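Local coordinates for protein-L-isoaspartate(D-aspartate) O-methyltransferase (Sulfolobus tokodaii, PDB 1VBF) that probably catalyses the S-adenosylmethionine-dependent methyl esterification of L-isoaspartyl residues in damaged proteins, a step in their repair or degradation, at residues N21-S26 with I88-D93; L148-E153 with G198-Y203; V167-K172 with D208-V213. One frame throughout, in Å; residues are numbered along the deposited sequence.

In the fold
One contact lies within the subunit, and two lie where subunits meet. Contact 1 is on one side of the Rossmann-like methyltransferase fold, where helix 14-22 meets helix 83-91, and no other subunit touches it. Contacts 2 and 3 lie on the opposite side of the chain's centre, about 27 and 35 Å from contact 1 between centres. Contact 1 closes before either of them opens. The segments of contacts 2 and 3 alternate along the chain, and their centres are about 20 Å apart. They touch through Phe202 and Val167, and both meet the second subunit. Contact 2 holds the interchain disulfide at Cys149. Helix 209-223, in contact 3, probably forms the trimeric coiled coil.

Contact 1: N21-S26 with I88-D93; sequences NKVDRS and IAEIVD
Lys22 NZ has two polar partners, Glu90 and the hydroxyl of Tyr114. The bond to Glu90 is a salt bridge, with Lys22 NZ 2.8 Å from Glu90 OE1. It uses the syn lone pair of OE1, on the side of the other oxygen. Glu90 OE2 is 3.5 Å from Lys22 NZ and is hydrogen-bonded to Tyr115 OH. The carboxylate is therefore held at both oxygens, which limits its rotation. The lysine reaches across as a fully extended chain. Its CG is anti to the backbone N (chi1 173°), and CE also lies beside the carboxylate. In Glu90 the bend at chi2 (-82°) puts the carboxylate beside the end of the lysine.

Nearer the backbone of Glu90, the contact is apolar. Val23 CG2 lies 3.9 Å from Glu90 CG, and Val23 is buried. At Val23 the chain breaks from helix 14-22. It then makes an Asx turn: Asp24 OD1 accepts from Ser26 N (3.1 Å) and from Ser26 OG (2.6 Å). Both donors come from the same face of the carboxylate plane, above it.

The contact packs the end of helix 14-22 against the last part of helix 83-91, on one side of the Rossmann-like methyltransferase sheet. Val23 packs on Tyr83, Ala86 and Leu87, and Glu90 touches Ala19 of helix 14-22. Asn117 ND2 hydrogen-bonds Ala89 O and Asp93 O, on either side of Glu90 in sequence. On the sheet side of helix 83-91, Ile88 packs on Val74 and Glu76 of strand 73-77.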
ATOM      1  N   ASN B  21     -21.847  38.280   9.050  1.00 30.31           N
ATOM      2  CA  ASN B  21     -23.135  38.320   9.690  1.00 33.23           C
ATOM      3  C   ASN B  21     -24.242  38.720   8.719  1.00 34.12           C
ATOM      4  O   ASN B  21     -25.326  38.146   8.729  1.00 34.75           O
ATOM      5  CB  ASN B  21     -23.136  39.284  10.862  1.00 36.06           C
ATOM      6  CG  ASN B  21     -24.181  38.918  11.890  1.00 39.46           C
ATOM      7  OD1 ASN B  21     -23.858  38.661  13.040  1.00 46.17           O
ATOM      8  ND2 ASN B  21     -25.431  38.871  11.479  1.00 40.39           N
ATOM      9  N   LYS B  22     -23.945  39.678   7.853  1.00 35.03           N
ATOM     10  CA  LYS B  22     -24.908  40.187   6.874  1.00 36.33           C
ATOM     11  C   LYS B  22     -25.277  39.321   5.632  1.00 35.96           C
ATOM     12  O   LYS B  22     -26.456  39.157   5.334  1.00 34.00           O
ATOM     13  CB  LYS B  22     -24.426  41.570   6.420  1.00 37.47           C
ATOM     14  CG  LYS B  22     -25.215  42.166   5.288  1.00 39.73           C
ATOM     15  CD  LYS B  22     -24.519  43.406   4.768  1.00 41.57           C
ATOM     16  CE  LYS B  22     -25.110  43.856   3.436  1.00 42.21           C
ATOM     17  NZ  LYS B  22     -24.414  45.080   2.947  1.00 43.86           N
ATOM     18  N   VAL B  23     -24.286  38.776   4.918  1.00 35.14           N
ATOM     19  CA  VAL B  23     -24.555  37.976   3.715  1.00 35.40           C
ATOM     20  C   VAL B  23     -25.229  36.633   4.005  1.00 36.59           C
ATOM     21  O   VAL B  23     -24.725  35.810   4.763  1.00 36.72           O
ATOM     22  CB  VAL B  23     -23.242  37.747   2.887  1.00 35.31           C
ATOM     23  CG1 VAL B  23     -23.523  36.889   1.662  1.00 33.44           C
ATOM     24  CG2 VAL B  23     -22.647  39.096   2.459  1.00 33.05           C
ATOM     25  N   ASP B  24     -26.378  36.413   3.391  1.00 38.67           N
ATOM     26  CA  ASP B  24     -27.120  35.184   3.621  1.00 41.28           C
ATOM     27  C   ASP B  24     -26.633  34.082   2.694  1.00 41.10           C
ATOM     28  O   ASP B  24     -27.021  34.027   1.531  1.00 41.58           O
ATOM     29  CB  ASP B  24     -28.623  35.442   3.422  1.00 43.04           C
ATOM     30  CG  ASP B  24     -29.469  34.208   3.672  1.00 45.24           C
ATOM     31  OD1 ASP B  24     -28.906  33.195   4.144  1.00 46.97           O
ATOM     32  OD2 ASP B  24     -30.693  34.246   3.401  1.00 46.13           O
ATOM     33  N   ARG B  25     -25.794  33.199   3.226  1.00 40.25           N
ATOM     34  CA  ARG B  25     -25.225  32.104   2.447  1.00 39.57           C
ATOM     35  C   ARG B  25     -26.242  31.128   1.823  1.00 38.05           C
ATOM     36  O   ARG B  25     -25.937  30.430   0.866  1.00 36.70           O
ATOM     37  CB  ARG B  25     -24.201  31.356   3.314  1.00 40.71           C
ATOM     38  CG  ARG B  25     -23.464  30.221   2.613  1.00 42.11           C
ATOM     39  CD  ARG B  25     -22.194  29.840   3.380  1.00 43.22           C
ATOM     40  NE  ARG B  25     -21.489  28.704   2.779  1.00 44.33           N
ATOM     41  CZ  ARG B  25     -21.522  27.454   3.241  1.00 44.06           C
ATOM     42  NH1 ARG B  25     -22.220  27.163   4.326  1.00 43.78           N
ATOM     43  NH2 ARG B  25     -20.867  26.490   2.610  1.00 45.08           N
ATOM     44  N   SER B  26     -27.456  31.069   2.334  1.00 37.58           N
ATOM     45  CA  SER B  26     -28.410  30.155   1.728  1.00 39.91           C
ATOM     46  C   SER B  26     -28.832  30.695   0.355  1.00 40.06           C
ATOM     47  O   SER B  26     -29.381  29.962  -0.485  1.00 39.61           O
ATOM     48  CB  SER B  26     -29.625  29.986   2.635  1.00 40.45           C
ATOM     49  OG  SER B  26     -30.199  31.245   2.910  1.00 43.53           O
ATOM     50  N   ILE B  88     -16.155  39.264   0.199  1.00 27.99           N
ATOM     51  CA  ILE B  88     -15.003  40.111  -0.092  1.00 27.95           C
ATOM     52  C   ILE B  88     -15.486  41.467  -0.638  1.00 30.55           C
ATOM     53  O   ILE B  88     -15.029  42.543  -0.221  1.00 31.01           O
ATOM     54  CB  ILE B  88     -14.075  39.427  -1.119  1.00 26.98           C
ATOM     55  CG1 ILE B  88     -13.616  38.077  -0.567  1.00 25.35           C
ATOM     56  CG2 ILE B  88     -12.851  40.319  -1.433  1.00 25.27           C
ATOM     57  CD1 ILE B  88     -12.796  37.277  -1.534  1.00 23.73           C
ATOM     58  N   ALA B  89     -16.423  41.403  -1.574  1.00 32.28           N
ATOM     59  CA  ALA B  89     -17.000  42.594  -2.186  1.00 33.36           C
ATOM     60  C   ALA B  89     -17.533  43.559  -1.117  1.00 34.59           C
ATOM     61  O   ALA B  89     -17.429  44.779  -1.247  1.00 35.57           O
ATOM     62  CB  ALA B  89     -18.115  42.183  -3.123  1.00 32.33           C
ATOM     63  N   GLU B  90     -18.119  43.007  -0.062  1.00 34.30           N
ATOM     64  CA  GLU B  90     -18.629  43.825   1.027  1.00 33.45           C
ATOM     65  C   GLU B  90     -17.532  44.655   1.705  1.00 32.14           C
ATOM     66  O   GLU B  90     -17.756  45.786   2.096  1.00 33.81           O
ATOM     67  CB  GLU B  90     -19.275  42.936   2.079  1.00 32.75           C
ATOM     68  CG  GLU B  90     -20.518  42.202   1.621  1.00 37.64           C
ATOM     69  CD  GLU B  90     -21.779  43.056   1.691  1.00 39.90           C
ATOM     70  OE1 GLU B  90     -21.812  44.013   2.502  1.00 38.81           O
ATOM     71  OE2 GLU B  90     -22.743  42.752   0.948  1.00 40.80           O
ATOM     72  N   ILE B  91     -16.338  44.104   1.818  1.00 29.50           N
ATOM     73  CA  ILE B  91     -15.274  44.780   2.528  1.00 28.88           C
ATOM     74  C   ILE B  91     -14.398  45.644   1.661  1.00 31.66           C
ATOM     75  O   ILE B  91     -14.054  46.785   1.993  1.00 32.52           O
ATOM     76  CB  ILE B  91     -14.337  43.721   3.211  1.00 26.76           C
ATOM     77  CG1 ILE B  91     -15.153  42.807   4.116  1.00 24.59           C
ATOM     78  CG2 ILE B  91     -13.137  44.404   3.920  1.00 20.74           C
ATOM     79  CD1 ILE B  91     -14.413  41.559   4.501  1.00 26.26           C
ATOM     80  N   VAL B  92     -14.018  45.051   0.546  1.00 34.25           N
ATOM     81  CA  VAL B  92     -13.079  45.648  -0.377  1.00 35.80           C
ATOM     82  C   VAL B  92     -13.610  46.654  -1.422  1.00 35.84           C
ATOM     83  O   VAL B  92     -14.810  46.763  -1.648  1.00 33.85           O
ATOM     84  CB  VAL B  92     -12.299  44.471  -1.039  1.00 35.60           C
ATOM     85  CG1 VAL B  92     -12.424  44.510  -2.551  1.00 36.35           C
ATOM     86  CG2 VAL B  92     -10.853  44.497  -0.578  1.00 36.06           C
ATOM     87  N   ASP B  93     -12.698  47.402  -2.036  1.00 37.36           N
ATOM     88  CA  ASP B  93     -13.100  48.352  -3.058  1.00 38.53           C
ATOM     89  C   ASP B  93     -13.582  47.572  -4.274  1.00 38.22           C
ATOM     90  O   ASP B  93     -14.771  47.571  -4.589  1.00 38.51           O
ATOM     91  CB  ASP B  93     -11.937  49.257  -3.459  1.00 40.94           C
ATOM     92  CG  ASP B  93     -12.334  50.246  -4.534  1.00 44.60           C
ATOM     93  OD1 ASP B  93     -11.460  50.877  -5.166  1.00 45.92           O
ATOM     94  OD2 ASP B  93     -13.554  50.390  -4.751  1.00 49.45           O
TER

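Contact 2: L148-E153 with G198-Y203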
ATOM      1  N   LEU B 148       1.295  29.470  -7.599  1.00 33.48           N
ATOM      2  CA  LEU B 148       0.764  29.981  -8.847  1.00 33.81           C
ATOM      3  C   LEU B 148       1.513  31.253  -9.190  1.00 35.64           C
ATOM      4  O   LEU B 148       1.416  32.264  -8.515  1.00 35.28           O
ATOM      5  CB  LEU B 148      -0.728  30.244  -8.720  1.00 32.71           C
ATOM      6  CG  LEU B 148      -1.537  28.960  -8.625  1.00 30.83           C
ATOM      7  CD1 LEU B 148      -2.942  29.280  -8.191  1.00 30.54           C
ATOM      8  CD2 LEU B 148      -1.527  28.269  -9.955  1.00 28.71           C
ATOM      9  N   CYS B 149       2.266  31.163 -10.268  1.00 38.17           N
ATOM     10  CA  CYS B 149       3.103  32.217 -10.788  1.00 40.73           C
ATOM     11  C   CYS B 149       2.420  33.502 -11.275  1.00 39.11           C
ATOM     12  O   CYS B 149       2.833  34.593 -10.901  1.00 39.22           O
ATOM     13  CB  CYS B 149       3.917  31.561 -11.878  1.00 47.15           C
ATOM     14  SG  CYS B 149       4.953  32.504 -13.032  1.00 59.02           S
ATOM     15  N   LYS B 150       1.391  33.399 -12.106  1.00 36.98           N
ATOM     16  CA  LYS B 150       0.722  34.606 -12.588  1.00 36.54           C
ATOM     17  C   LYS B 150       0.108  35.417 -11.437  1.00 37.01           C
ATOM     18  O   LYS B 150       0.363  36.616 -11.305  1.00 36.62           O
ATOM     19  CB  LYS B 150      -0.363  34.260 -13.618  1.00 34.55           C
ATOM     20  CG  LYS B 150       0.169  33.653 -14.872  1.00 31.69           C
ATOM     21  CD  LYS B 150       1.231  34.533 -15.491  1.00 33.51           C
ATOM     22  CE  LYS B 150       1.707  33.944 -16.804  1.00 34.96           C
ATOM     23  NZ  LYS B 150       2.656  34.821 -17.539  1.00 36.64           N
ATOM     24  N   PRO B 151      -0.721  34.776 -10.592  1.00 36.84           N
ATOM     25  CA  PRO B 151      -1.317  35.518  -9.472  1.00 36.83           C
ATOM     26  C   PRO B 151      -0.207  36.194  -8.663  1.00 37.63           C
ATOM     27  O   PRO B 151      -0.248  37.394  -8.409  1.00 37.62           O
ATOM     28  CB  PRO B 151      -2.014  34.429  -8.673  1.00 36.77           C
ATOM     29  CG  PRO B 151      -2.402  33.436  -9.735  1.00 37.63           C
ATOM     30  CD  PRO B 151      -1.173  33.376 -10.603  1.00 35.38           C
ATOM     31  N   TYR B 152       0.797  35.413  -8.280  1.00 37.43           N
ATOM     32  CA  TYR B 152       1.910  35.955  -7.529  1.00 38.46           C
ATOM     33  C   TYR B 152       2.540  37.169  -8.224  1.00 41.19           C
ATOM     34  O   TYR B 152       2.902  38.145  -7.556  1.00 42.20           O
ATOM     35  CB  TYR B 152       2.988  34.892  -7.304  1.00 36.34           C
ATOM     36  CG  TYR B 152       4.106  35.371  -6.401  1.00 34.04           C
ATOM     37  CD1 TYR B 152       3.964  35.362  -5.020  1.00 33.71           C
ATOM     38  CD2 TYR B 152       5.272  35.911  -6.937  1.00 33.46           C
ATOM     39  CE1 TYR B 152       4.955  35.889  -4.191  1.00 35.71           C
ATOM     40  CE2 TYR B 152       6.265  36.437  -6.127  1.00 33.78           C
ATOM     41  CZ  TYR B 152       6.111  36.433  -4.756  1.00 35.46           C
ATOM     42  OH  TYR B 152       7.100  36.996  -3.961  1.00 34.80           O
ATOM     43  N   GLU B 153       2.688  37.121  -9.548  1.00 42.49           N
ATOM     44  CA  GLU B 153       3.295  38.257 -10.245  1.00 45.23           C
ATOM     45  C   GLU B 153       2.350  39.448 -10.182  1.00 44.41           C
ATOM     46  O   GLU B 153       2.778  40.590 -10.024  1.00 45.29           O
ATOM     47  CB  GLU B 153       3.576  37.942 -11.721  1.00 49.05           C
ATOM     48  CG  GLU B 153       4.383  36.686 -11.973  1.00 56.12           C
ATOM     49  CD  GLU B 153       4.563  36.390 -13.461  1.00 59.89           C
ATOM     50  OE1 GLU B 153       3.564  36.445 -14.229  1.00 60.05           O
ATOM     51  OE2 GLU B 153       5.716  36.086 -13.851  1.00 61.98           O
ATOM     52  N   GLY B 198      -5.891  24.044 -15.788  1.00 30.14           N
ATOM     53  CA  GLY B 198      -5.322  25.139 -16.539  1.00 31.27           C
ATOM     54  C   GLY B 198      -3.857  24.970 -16.859  1.00 33.34           C
ATOM     55  O   GLY B 198      -3.215  24.014 -16.425  1.00 32.23           O
ATOM     56  N   LEU B 199      -3.341  25.921 -17.631  1.00 33.92           N
ATOM     57  CA  LEU B 199      -1.962  25.924 -18.077  1.00 34.00           C
ATOM     58  C   LEU B 199      -0.982  25.497 -16.987  1.00 34.61           C
ATOM     59  O   LEU B 199      -0.144  24.626 -17.210  1.00 34.54           O
ATOM     60  CB  LEU B 199      -1.589  27.326 -18.575  1.00 33.38           C
ATOM     61  CG  LEU B 199      -0.721  27.489 -19.826  1.00 32.68           C
ATOM     62  CD1 LEU B 199       0.016  28.805 -19.727  1.00 31.75           C
ATOM     63  CD2 LEU B 199       0.284  26.369 -19.951  1.00 33.30           C
ATOM     64  N   TYR B 200      -1.082  26.114 -15.810  1.00 34.57           N
ATOM     65  CA  TYR B 200      -0.176  25.789 -14.711  1.00 32.75           C
ATOM     66  C   TYR B 200      -0.831  24.886 -13.684  1.00 32.13           C
ATOM     67  O   TYR B 200      -0.513  24.936 -12.495  1.00 32.55           O
ATOM     68  CB  TYR B 200       0.345  27.071 -14.067  1.00 32.02           C
ATOM     69  CG  TYR B 200       1.129  27.915 -15.048  1.00 33.93           C
ATOM     70  CD1 TYR B 200       2.432  27.580 -15.402  1.00 35.71           C
ATOM     71  CD2 TYR B 200       0.539  28.996 -15.701  1.00 35.10           C
ATOM     72  CE1 TYR B 200       3.127  28.295 -16.391  1.00 36.39           C
ATOM     73  CE2 TYR B 200       1.219  29.714 -16.687  1.00 36.33           C
ATOM     74  CZ  TYR B 200       2.512  29.354 -17.032  1.00 36.64           C
ATOM     75  OH  TYR B 200       3.179  30.022 -18.035  1.00 38.43           O
ATOM     76  N   GLY B 201      -1.735  24.049 -14.186  1.00 31.61           N
ATOM     77  CA  GLY B 201      -2.446  23.082 -13.374  1.00 31.93           C
ATOM     78  C   GLY B 201      -1.720  21.743 -13.368  1.00 33.13           C
ATOM     79  O   GLY B 201      -0.505  21.709 -13.473  1.00 34.16           O
ATOM     80  N   PHE B 202      -2.435  20.629 -13.266  1.00 32.14           N
ATOM     81  CA  PHE B 202      -1.746  19.363 -13.222  1.00 32.74           C
ATOM     82  C   PHE B 202      -1.631  18.714 -14.581  1.00 34.13           C
ATOM     83  O   PHE B 202      -2.551  18.794 -15.388  1.00 32.87           O
ATOM     84  CB  PHE B 202      -2.427  18.419 -12.228  1.00 34.26           C
ATOM     85  CG  PHE B 202      -2.373  18.903 -10.810  1.00 36.10           C
ATOM     86  CD1 PHE B 202      -3.248  19.893 -10.366  1.00 37.21           C
ATOM     87  CD2 PHE B 202      -1.403  18.431  -9.937  1.00 36.81           C
ATOM     88  CE1 PHE B 202      -3.153  20.406  -9.086  1.00 37.76           C
ATOM     89  CE2 PHE B 202      -1.291  18.933  -8.648  1.00 37.86           C
ATOM     90  CZ  PHE B 202      -2.169  19.927  -8.220  1.00 40.00           C
ATOM     91  N   TYR B 203      -0.481  18.083 -14.820  1.00 35.00           N
ATOM     92  CA  TYR B 203      -0.212  17.390 -16.071  1.00 36.33           C
ATOM     93  C   TYR B 203      -0.275  15.863 -15.970  1.00 38.50           C
ATOM     94  O   TYR B 203      -0.189  15.176 -16.984  1.00 38.37           O
ATOM     95  CB  TYR B 203       1.139  17.830 -16.651  1.00 35.32           C
ATOM     96  CG  TYR B 203       1.049  19.158 -17.369  1.00 35.04           C
ATOM     97  CD1 TYR B 203       1.241  20.363 -16.690  1.00 35.89           C
ATOM     98  CD2 TYR B 203       0.652  19.216 -18.703  1.00 33.91           C
ATOM     99  CE1 TYR B 203       1.028  21.595 -17.329  1.00 34.41           C
ATOM    100  CE2 TYR B 203       0.431  20.437 -19.344  1.00 34.25           C
ATOM    101  CZ  TYR B 203       0.616  21.616 -18.653  1.00 34.31           C
ATOM    102  OH  TYR B 203       0.339  22.799 -19.289  1.00 34.67           O
TER
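Tyr200 meets Lys150 and Leu148 through van der Waals contact. Lys150 CE approaches the ring obliquely, 4.3 Å from Tyr200 CE2. Leu148 CD2 lies 4.3 Å from the carbonyl oxygen Tyr200 O.

Leu148 is the N-cap residue of helix 149-154, and its side chain packs on Val140 and Leu163 of the central sheet. Lys150 bends at chi2 (-54°) before running out straight toward its charged end. Lys150 NZ pairs with Glu153 of the second subunit; its bridge to Glu153 OE1 of its own chain is long, at 3.8 Å. On the other side, Tyr200 sits in a type I turn closed by Gly201 N to Gly198 O (2.7 Å). Tyr203 OH bonds Leu199 O at 2.8 Å, on a lone pair in the carbonyl plane, and ties the following residues to the turn.

Cys149 forms a disulfide with Cys149 of the second subunit, and Tyr200 packs on that second cysteine. The Lys150 and Glu153 salt bridges are made reciprocally between the same two chains. Within the chain the contact is thus van der Waals packing, while covalent and ionic bonds beside it join the subunits.

Contact 3: V167-K172 with D208-V213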
ATOM      1  N   VAL B 167       0.339  18.185  -4.633  1.00 39.17           N
ATOM      2  CA  VAL B 167      -0.103  17.145  -5.555  1.00 39.23           C
ATOM      3  C   VAL B 167      -0.583  16.159  -4.479  1.00 40.58           C
ATOM      4  O   VAL B 167      -0.277  16.347  -3.298  1.00 42.82           O
ATOM      5  CB  VAL B 167       1.090  16.591  -6.374  1.00 37.81           C
ATOM      6  CG1 VAL B 167       1.539  17.621  -7.368  1.00 35.62           C
ATOM      7  CG2 VAL B 167       2.255  16.261  -5.469  1.00 36.45           C
ATOM      8  N   GLY B 168      -1.354  15.147  -4.813  1.00 40.38           N
ATOM      9  CA  GLY B 168      -1.776  14.263  -3.736  1.00 41.97           C
ATOM     10  C   GLY B 168      -3.057  14.773  -3.117  1.00 42.30           C
ATOM     11  O   GLY B 168      -3.285  15.975  -3.061  1.00 43.56           O
ATOM     12  N   ARG B 169      -3.875  13.845  -2.636  1.00 42.90           N
ATOM     13  CA  ARG B 169      -5.183  14.131  -2.080  1.00 42.35           C
ATOM     14  C   ARG B 169      -5.277  14.904  -0.765  1.00 41.09           C
ATOM     15  O   ARG B 169      -6.370  15.104  -0.245  1.00 42.46           O
ATOM     16  CB  ARG B 169      -5.972  12.823  -2.007  1.00 44.41           C
ATOM     17  CG  ARG B 169      -5.224  11.679  -2.678  1.00 49.57           C
ATOM     18  CD  ARG B 169      -5.997  10.961  -3.766  1.00 50.41           C
ATOM     19  NE  ARG B 169      -6.981  10.029  -3.217  1.00 56.25           N
ATOM     20  CZ  ARG B 169      -6.707   8.991  -2.422  1.00 57.35           C
ATOM     21  NH1 ARG B 169      -5.461   8.718  -2.056  1.00 58.89           N
ATOM     22  NH2 ARG B 169      -7.694   8.221  -1.980  1.00 57.82           N
ATOM     23  N   VAL B 170      -4.150  15.341  -0.223  1.00 38.30           N
ATOM     24  CA  VAL B 170      -4.159  16.154   0.999  1.00 37.12           C
ATOM     25  C   VAL B 170      -3.068  17.188   0.794  1.00 36.56           C
ATOM     26  O   VAL B 170      -1.922  16.824   0.616  1.00 39.54           O
ATOM     27  CB  VAL B 170      -3.834  15.340   2.258  1.00 36.07           C
ATOM     28  CG1 VAL B 170      -3.707  16.266   3.462  1.00 36.99           C
ATOM     29  CG2 VAL B 170      -4.931  14.362   2.518  1.00 36.48           C
ATOM     30  N   GLN B 171      -3.405  18.470   0.825  1.00 35.06           N
ATOM     31  CA  GLN B 171      -2.413  19.504   0.570  1.00 32.81           C
ATOM     32  C   GLN B 171      -2.138  20.378   1.767  1.00 33.34           C
ATOM     33  O   GLN B 171      -2.509  20.046   2.879  1.00 34.02           O
ATOM     34  CB  GLN B 171      -2.876  20.378  -0.594  1.00 30.74           C
ATOM     35  CG  GLN B 171      -3.352  19.606  -1.816  1.00 28.66           C
ATOM     36  CD  GLN B 171      -4.793  19.165  -1.709  1.00 29.10           C
ATOM     37  OE1 GLN B 171      -5.638  19.900  -1.225  1.00 29.26           O
ATOM     38  NE2 GLN B 171      -5.083  17.968  -2.183  1.00 31.41           N
ATOM     39  N   LYS B 172      -1.488  21.507   1.537  1.00 34.54           N
ATOM     40  CA  LYS B 172      -1.192  22.436   2.614  1.00 37.18           C
ATOM     41  C   LYS B 172      -1.682  23.824   2.230  1.00 37.44           C
ATOM     42  O   LYS B 172      -1.571  24.228   1.078  1.00 37.12           O
ATOM     43  CB  LYS B 172       0.310  22.495   2.882  1.00 40.21           C
ATOM     44  CG  LYS B 172       0.903  21.274   3.569  1.00 45.35           C
ATOM     45  CD  LYS B 172       2.318  21.063   3.058  1.00 51.66           C
ATOM     46  CE  LYS B 172       2.284  20.921   1.509  1.00 55.30           C
ATOM     47  NZ  LYS B 172       3.622  20.982   0.842  1.00 57.17           N
ATOM     48  N   ASP B 208      -0.714   8.338  -5.597  1.00 51.94           N
ATOM     49  CA  ASP B 208      -0.655   7.655  -4.313  1.00 50.13           C
ATOM     50  C   ASP B 208      -0.950   6.220  -4.706  1.00 49.59           C
ATOM     51  O   ASP B 208      -1.614   5.975  -5.723  1.00 49.39           O
ATOM     52  CB  ASP B 208      -1.669   8.211  -3.302  1.00 51.21           C
ATOM     53  CG  ASP B 208      -3.056   8.388  -3.882  1.00 53.15           C
ATOM     54  OD1 ASP B 208      -3.287   9.375  -4.610  1.00 55.40           O
ATOM     55  OD2 ASP B 208      -3.920   7.541  -3.608  1.00 55.28           O
ATOM     56  N   ILE B 209      -0.396   5.293  -3.934  1.00 48.45           N
ATOM     57  CA  ILE B 209      -0.528   3.874  -4.197  1.00 47.43           C
ATOM     58  C   ILE B 209      -1.970   3.402  -4.375  1.00 47.33           C
ATOM     59  O   ILE B 209      -2.218   2.409  -5.065  1.00 46.02           O
ATOM     60  CB  ILE B 209       0.211   3.041  -3.085  1.00 46.71           C
ATOM     61  CG1 ILE B 209       0.741   1.756  -3.707  1.00 45.91           C
ATOM     62  CG2 ILE B 209      -0.701   2.753  -1.899  1.00 44.21           C
ATOM     63  CD1 ILE B 209       1.296   0.791  -2.727  1.00 48.22           C
ATOM     64  N   GLU B 210      -2.925   4.103  -3.770  1.00 47.41           N
ATOM     65  CA  GLU B 210      -4.314   3.698  -3.933  1.00 49.17           C
ATOM     66  C   GLU B 210      -4.668   3.907  -5.414  1.00 49.09           C
ATOM     67  O   GLU B 210      -5.108   2.989  -6.108  1.00 48.51           O
ATOM     68  CB  GLU B 210      -5.216   4.529  -3.007  1.00 51.09           C
ATOM     69  CG  GLU B 210      -6.712   4.182  -3.057  1.00 55.19           C
ATOM     70  CD  GLU B 210      -7.037   2.702  -2.780  1.00 57.11           C
ATOM     71  OE1 GLU B 210      -6.459   2.093  -1.841  1.00 57.79           O
ATOM     72  OE2 GLU B 210      -7.896   2.152  -3.502  1.00 58.15           O
ATOM     73  N   PHE B 211      -4.424   5.120  -5.899  1.00 49.23           N
ATOM     74  CA  PHE B 211      -4.700   5.461  -7.277  1.00 48.53           C
ATOM     75  C   PHE B 211      -4.005   4.587  -8.279  1.00 46.05           C
ATOM     76  O   PHE B 211      -4.623   4.146  -9.234  1.00 44.81           O
ATOM     77  CB  PHE B 211      -4.331   6.913  -7.543  1.00 53.12           C
ATOM     78  CG  PHE B 211      -5.462   7.853  -7.304  1.00 59.20           C
ATOM     79  CD1 PHE B 211      -6.016   7.982  -6.022  1.00 60.43           C
ATOM     80  CD2 PHE B 211      -6.043   8.557  -8.370  1.00 60.89           C
ATOM     81  CE1 PHE B 211      -7.139   8.794  -5.799  1.00 61.69           C
ATOM     82  CE2 PHE B 211      -7.179   9.381  -8.159  1.00 61.79           C
ATOM     83  CZ  PHE B 211      -7.725   9.496  -6.871  1.00 61.81           C
ATOM     84  N   ARG B 212      -2.713   4.356  -8.056  1.00 45.59           N
ATOM     85  CA  ARG B 212      -1.867   3.546  -8.938  1.00 44.07           C
ATOM     86  C   ARG B 212      -2.408   2.118  -9.079  1.00 44.73           C
ATOM     87  O   ARG B 212      -2.398   1.533 -10.172  1.00 44.26           O
ATOM     88  CB  ARG B 212      -0.431   3.519  -8.385  1.00 41.88           C
ATOM     89  CG  ARG B 212       0.289   4.863  -8.392  1.00 38.42           C
ATOM     90  CD  ARG B 212       1.559   4.824  -7.558  1.00 36.79           C
ATOM     91  NE  ARG B 212       2.574   3.931  -8.111  1.00 35.15           N
ATOM     92  CZ  ARG B 212       3.650   3.539  -7.437  1.00 36.09           C
ATOM     93  NH1 ARG B 212       3.834   3.977  -6.200  1.00 35.67           N
ATOM     94  NH2 ARG B 212       4.513   2.675  -7.966  1.00 35.11           N
ATOM     95  N   VAL B 213      -2.883   1.573  -7.962  1.00 44.87           N
ATOM     96  CA  VAL B 213      -3.444   0.235  -7.918  1.00 43.90           C
ATOM     97  C   VAL B 213      -4.794   0.207  -8.627  1.00 45.75           C
ATOM     98  O   VAL B 213      -5.074  -0.724  -9.383  1.00 45.39           O
ATOM     99  CB  VAL B 213      -3.584  -0.214  -6.467  1.00 43.30           C
ATOM    100  CG1 VAL B 213      -4.365  -1.522  -6.382  1.00 41.26           C
ATOM    101  CG2 VAL B 213      -2.186  -0.354  -5.863  1.00 41.70           C
TER
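The guanidinium of Arg169 has the rim of the Phe211 ring, at CD1, over one face. The two planes are 57° apart, so this is no parallel stack. Arg169 NH2 lies at the edge of the ring, in the ring plane. The model is too tight here for the details to be relied on. Phe211 belongs to a helix N-cap: Asp208 precedes helix 209-223, and Asp208 OD2 accepts a weak bond from Phe211 N (3.4 Å).

The same oxygen, Asp208 OD2, makes a salt bridge with Arg169 NH1. The modelled separation is 2.5 Å, a value of doubtful precision at this resolution. Guanidinium and carboxylate planes are nearly parallel, 10° apart, but OD2 comes in obliquely and bridges to NH1 alone. The two side chains cross at about a right angle. The arginine gets there by bending at chi2 and chi3. Its positive charge and the helix start would both be expected to stabilise the carboxylate as an anion.

Arg169 NH2 has a further salt bridge, to Asp208 of the third subunit, so the arginine joins the N-terminal ends of two helices. The salt bridge between Glu210 and Arg212 of the fifth subunit is consistent with helix 209-223 forming the trimeric coiled coil. Gln171, at the start of strand 171-177, donates from NE2 to Gly168 O (2.8 Å), in the carbonyl plane and close to its own amide plane.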